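Local coordinates for protein putative oxidoreductase (Klebsiella pneumoniae subsp. pneumoniae MGH 78578, PDB 3E82) that probably acts as a nucleotide-dependent oxidoreductase of the Gfo/Idh/MocA family, its substrate not established, at residues P268-L280 with H290-Y302. Numbering follows the deposited sequence.
Sequences PGSADWGQDDDPL and HAQATPQGDQRQY
Trp-273 meets Asp-298 edge-on: its NE1 donates to Asp-298 OD1 at 2.6 Å, with the acceptor only 4° out of the indole plane. The carboxylate is turned at about a right angle to the ring, and NE1 meets OD1 from above the carboxylate plane. Arg-300 N reaches Asp-298 OD1 from the opposite face, a capping bond where the chain turns into helix 300-310, while Arg-300 NH1 takes the syn lone pair of Asp-298 OD2 in a salt bridge of 2.9 Å. Three donors thus fix the rotation of the carboxylate and probably favour its charged form. The indole arrives there because CG lies anti to the backbone N (chi1 173°); Pro-268 CA sits over the centre of one ring face, and Gln-299 CG comes up at the ring edge near CZ2. Arg-300 CD packs against Pro-268 CB at 3.7 Å, with Leu-26 of helix 17-28 touching the same arginine.

Between the indole and the strands, Gly-297 N donates almost straight to Gly-274 O (2.8 Å, 175°). Segment 268-280 leads into strand 280-284 while 290-302 leaves strand 289-292, the two antiparallel; this hairpin's second strand is outermost in the mixed sheet of the C-terminal alpha/beta domain within this chain, so that the contact spans from this sheet to helix 17-28 of the Rossmann domain. Leu-280 and Gln-292 form an antiparallel hydrogen-bonded pair, with Leu-280 N to Gln-292 O at 2.9 Å. Both side chains lie on the sheet face covered by helix 131-142.

Leu-280 CG lies 3.7 Å from Thr-294 OG1, the two side chains crossing at about a right angle. With OG1 anti to its carbonyl carbon, Thr-294 donates through OG1 to Asp-278 O at 2.7 Å and turns CG2 toward Asp-276. The Asp-276 carboxylate closes an Asx turn through OD1 to Asp-278 N, and is held beyond the contact by Ser-131, Lys-252 and Arg-254.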
loop_
_atom_site.group_PDB
_atom_site.type_symbol
_atom_site.label_atom_id
_atom_site.label_comp_id
_atom_site.label_asym_id
_atom_site.label_seq_id
_atom_site.Cartn_x
_atom_site.Cartn_y
_atom_site.Cartn_z
ATOM N N PRO B 268 9.466 27.701 18.657
ATOM C CA PRO B 268 10.256 27.210 17.521
ATOM C C PRO B 268 11.713 27.649 17.636
ATOM O O PRO B 268 11.994 28.817 17.890
ATOM C CB PRO B 268 9.561 27.842 16.313
ATOM C CG PRO B 268 8.125 27.933 16.758
ATOM C CD PRO B 268 8.268 28.425 18.191
ATOM N N GLY B 269 12.637 26.714 17.444
ATOM C CA GLY B 269 14.045 27.058 17.529
ATOM C C GLY B 269 14.628 26.869 18.918
ATOM O O GLY B 269 15.832 27.046 19.117
ATOM N N SER B 270 13.783 26.507 19.878
ATOM C CA SER B 270 14.243 26.290 21.248
ATOM C C SER B 270 14.975 24.954 21.379
ATOM O O SER B 270 15.132 24.220 20.400
ATOM C CB SER B 270 13.063 26.347 22.229
ATOM O OG SER B 270 12.082 25.369 21.937
ATOM N N ALA B 271 15.415 24.646 22.595
ATOM C CA ALA B 271 16.163 23.425 22.892
ATOM C C ALA B 271 15.772 22.141 22.168
ATOM O O ALA B 271 16.544 21.616 21.359
ATOM C CB ALA B 271 16.153 23.171 24.402
ATOM N N ASP B 272 14.586 21.625 22.468
ATOM C CA ASP B 272 14.133 20.367 21.878
ATOM C C ASP B 272 13.288 20.481 20.608
ATOM O O ASP B 272 12.693 19.494 20.169
ATOM C CB ASP B 272 13.356 19.566 22.925
ATOM C CG ASP B 272 14.035 19.572 24.289
ATOM O OD1 ASP B 272 15.266 19.349 24.346
ATOM O OD2 ASP B 272 13.337 19.793 25.301
ATOM N N TRP B 273 13.236 21.672 20.020
ATOM C CA TRP B 273 12.455 21.896 18.803
ATOM C C TRP B 273 12.899 20.966 17.667
ATOM O O TRP B 273 14.080 20.885 17.348
ATOM C CB TRP B 273 12.582 23.369 18.371
ATOM C CG TRP B 273 11.953 23.705 17.031
ATOM C CD1 TRP B 273 12.607 24.036 15.880
ATOM C CD2 TRP B 273 10.554 23.729 16.718
ATOM N NE1 TRP B 273 11.703 24.263 14.866
ATOM C CE2 TRP B 273 10.437 24.080 15.353
ATOM C CE3 TRP B 273 9.389 23.486 17.457
ATOM C CZ2 TRP B 273 9.200 24.193 14.712
ATOM C CZ3 TRP B 273 8.153 23.598 16.817
ATOM C CH2 TRP B 273 8.071 23.948 15.458
ATOM N N GLY B 274 11.945 20.248 17.079
ATOM C CA GLY B 274 12.258 19.356 15.972
ATOM C C GLY B 274 13.111 18.125 16.242
ATOM O O GLY B 274 13.488 17.415 15.304
ATOM N N GLN B 275 13.428 17.856 17.504
ATOM C CA GLN B 275 14.236 16.687 17.823
ATOM C C GLN B 275 13.422 15.434 17.570
ATOM O O GLN B 275 12.212 15.415 17.798
ATOM C CB GLN B 275 14.704 16.733 19.281
ATOM C CG GLN B 275 15.792 17.772 19.516
ATOM C CD GLN B 275 17.051 17.471 18.722
ATOM O OE1 GLN B 275 17.749 18.379 18.272
ATOM N NE2 GLN B 275 17.348 16.191 18.554
ATOM N N ASP B 276 14.088 14.389 17.095
ATOM C CA ASP B 276 13.415 13.132 16.802
ATOM C C ASP B 276 14.298 11.964 17.235
ATOM O O ASP B 276 15.239 11.591 16.532
ATOM C CB ASP B 276 13.131 13.042 15.304
ATOM C CG ASP B 276 12.135 11.954 14.965
ATOM O OD1 ASP B 276 11.930 11.048 15.803
ATOM O OD2 ASP B 276 11.565 12.007 13.855
ATOM N N ASP B 277 13.986 11.380 18.387
ATOM C CA ASP B 277 14.769 10.263 18.894
ATOM C C ASP B 277 14.261 8.895 18.417
ATOM O O ASP B 277 14.578 7.861 19.006
ATOM C CB ASP B 277 14.830 10.322 20.425
ATOM C CG ASP B 277 13.479 10.134 21.072
ATOM O OD1 ASP B 277 12.460 10.203 20.354
ATOM O OD2 ASP B 277 13.437 9.923 22.305
ATOM N N ASP B 278 13.459 8.902 17.354
ATOM C CA ASP B 278 12.954 7.668 16.758
ATOM C C ASP B 278 13.882 7.512 15.566
ATOM O O ASP B 278 13.800 8.260 14.596
ATOM C CB ASP B 278 11.506 7.822 16.285
ATOM C CG ASP B 278 10.993 6.579 15.566
ATOM O OD1 ASP B 278 10.953 5.501 16.196
ATOM O OD2 ASP B 278 10.630 6.676 14.372
ATOM N N PRO B 279 14.785 6.530 15.626
ATOM C CA PRO B 279 15.725 6.329 14.531
ATOM C C PRO B 279 15.192 5.706 13.260
ATOM O O PRO B 279 14.111 5.120 13.226
ATOM C CB PRO B 279 16.791 5.460 15.171
ATOM C CG PRO B 279 15.963 4.550 16.009
ATOM C CD PRO B 279 14.963 5.495 16.660
ATOM N N LEU B 280 15.979 5.861 12.209
ATOM C CA LEU B 280 15.670 5.276 10.928
ATOM C C LEU B 280 16.162 3.841 11.106
ATOM O O LEU B 280 17.256 3.626 11.642
ATOM C CB LEU B 280 16.474 5.982 9.838
ATOM C CG LEU B 280 16.141 7.459 9.587
ATOM C CD1 LEU B 280 17.416 8.225 9.240
ATOM C CD2 LEU B 280 15.108 7.575 8.467
ATOM N N HIS B 290 19.859 -2.065 11.367
ATOM C CA HIS B 290 20.675 -1.220 12.222
ATOM C C HIS B 290 19.995 0.138 12.198
ATOM O O HIS B 290 19.321 0.484 11.227
ATOM C CB HIS B 290 22.122 -1.107 11.727
ATOM C CG HIS B 290 22.271 -0.435 10.401
ATOM N ND1 HIS B 290 22.011 -1.075 9.208
ATOM C CD2 HIS B 290 22.686 0.812 10.074
ATOM C CE1 HIS B 290 22.261 -0.253 8.205
ATOM N NE2 HIS B 290 22.674 0.899 8.703
ATOM N N ALA B 291 20.153 0.903 13.268
ATOM C CA ALA B 291 19.523 2.213 13.344
ATOM C C ALA B 291 20.442 3.328 12.875
ATOM O O ALA B 291 21.663 3.183 12.861
ATOM C CB ALA B 291 19.064 2.483 14.767
ATOM N N GLN B 292 19.842 4.438 12.466
ATOM C CA GLN B 292 20.599 5.605 12.036
ATOM C C GLN B 292 19.877 6.809 12.613
ATOM O O GLN B 292 18.662 6.959 12.434
ATOM C CB GLN B 292 20.656 5.715 10.516
ATOM C CG GLN B 292 21.456 6.928 10.058
ATOM C CD GLN B 292 21.727 6.939 8.571
ATOM O OE1 GLN B 292 22.216 5.958 8.011
ATOM N NE2 GLN B 292 21.426 8.062 7.921
ATOM N N ALA B 293 20.617 7.650 13.328
ATOM C CA ALA B 293 20.033 8.834 13.947
ATOM C C ALA B 293 19.264 9.663 12.928
ATOM O O ALA B 293 19.731 9.890 11.814
ATOM C CB ALA B 293 21.123 9.688 14.606
ATOM N N THR B 294 18.064 10.086 13.315
ATOM C CA THR B 294 17.226 10.911 12.454
ATOM C C THR B 294 17.603 12.377 12.655
ATOM O O THR B 294 17.717 12.849 13.786
ATOM C CB THR B 294 15.730 10.737 12.792
ATOM O OG1 THR B 294 15.375 9.350 12.702
ATOM C CG2 THR B 294 14.864 11.538 11.819
ATOM N N PRO B 295 17.814 13.111 11.554
ATOM C CA PRO B 295 18.177 14.526 11.645
ATOM C C PRO B 295 17.061 15.368 12.256
ATOM O O PRO B 295 15.875 15.027 12.154
ATOM C CB PRO B 295 18.481 14.899 10.195
ATOM C CG PRO B 295 17.589 13.972 9.417
ATOM C CD PRO B 295 17.739 12.671 10.151
ATOM N N GLN B 296 17.451 16.454 12.912
ATOM C CA GLN B 296 16.491 17.346 13.543
ATOM C C GLN B 296 15.650 17.982 12.452
ATOM O O GLN B 296 16.148 18.259 11.361
ATOM C CB GLN B 296 17.210 18.453 14.324
ATOM C CG GLN B 296 16.272 19.343 15.150
ATOM C CD GLN B 296 16.614 20.835 15.059
ATOM O OE1 GLN B 296 17.782 21.216 15.013
ATOM N NE2 GLN B 296 15.588 21.681 15.049
ATOM N N GLY B 297 14.375 18.201 12.741
ATOM C CA GLY B 297 13.508 18.839 11.766
ATOM C C GLY B 297 13.304 20.294 12.154
ATOM O O GLY B 297 13.404 20.632 13.333
ATOM N N ASP B 298 13.044 21.166 11.181
ATOM C CA ASP B 298 12.805 22.574 11.491
ATOM C C ASP B 298 12.109 23.340 10.374
ATOM O O ASP B 298 12.751 23.841 9.453
ATOM C CB ASP B 298 14.111 23.277 11.853
ATOM C CG ASP B 298 13.897 24.730 12.247
ATOM O OD1 ASP B 298 12.747 25.089 12.597
ATOM O OD2 ASP B 298 14.879 25.506 12.214
ATOM N N GLN B 299 10.791 23.450 10.471
ATOM C CA GLN B 299 10.036 24.162 9.451
ATOM C C GLN B 299 10.317 25.674 9.418
ATOM O O GLN B 299 9.855 26.372 8.518
ATOM C CB GLN B 299 8.531 23.890 9.613
ATOM C CG GLN B 299 7.909 24.372 10.901
ATOM C CD GLN B 299 6.481 23.866 11.051
ATOM O OE1 GLN B 299 5.568 24.323 10.362
ATOM N NE2 GLN B 299 6.289 22.898 11.945
ATOM N N ARG B 300 11.079 26.180 10.385
ATOM C CA ARG B 300 11.425 27.599 10.386
ATOM C C ARG B 300 12.224 27.849 9.107
ATOM O O ARG B 300 12.361 28.989 8.658
ATOM C CB ARG B 300 12.284 27.964 11.612
ATOM C CG ARG B 300 11.571 27.856 12.950
ATOM C CD ARG B 300 12.528 28.004 14.141
ATOM N NE ARG B 300 13.331 29.224 14.060
ATOM C CZ ARG B 300 14.600 29.269 13.662
ATOM N NH1 ARG B 300 15.228 28.151 13.306
ATOM N NH2 ARG B 300 15.240 30.436 13.613
ATOM N N GLN B 301 12.760 26.773 8.525
ATOM C CA GLN B 301 13.538 26.880 7.299
ATOM C C GLN B 301 12.703 27.518 6.194
ATOM O O GLN B 301 13.227 28.268 5.371
ATOM C CB GLN B 301 14.036 25.505 6.835
ATOM C CG GLN B 301 15.252 24.969 7.593
ATOM C CD GLN B 301 16.503 25.814 7.376
ATOM O OE1 GLN B 301 16.867 26.126 6.243
ATOM N NE2 GLN B 301 17.171 26.177 8.466
ATOM N N TYR B 302 11.406 27.224 6.169
ATOM C CA TYR B 302 10.546 27.815 5.146
ATOM C C TYR B 302 10.666 29.345 5.182
ATOM O O TYR B 302 10.864 29.981 4.155
ATOM C CB TYR B 302 9.080 27.436 5.368
ATOM C CG TYR B 302 8.155 28.076 4.356
ATOM C CD1 TYR B 302 7.961 27.500 3.099
ATOM C CD2 TYR B 302 7.507 29.291 4.632
ATOM C CE1 TYR B 302 7.151 28.107 2.138
ATOM C CE2 TYR B 302 6.691 29.910 3.671
ATOM C CZ TYR B 302 6.524 29.311 2.428
ATOM O OH TYR B 302 5.755 29.912 1.462
HETATM O O HOH W 1 16.968 14.764 15.498
HETATM O O HOH W 2 16.485 9.518 16.179
#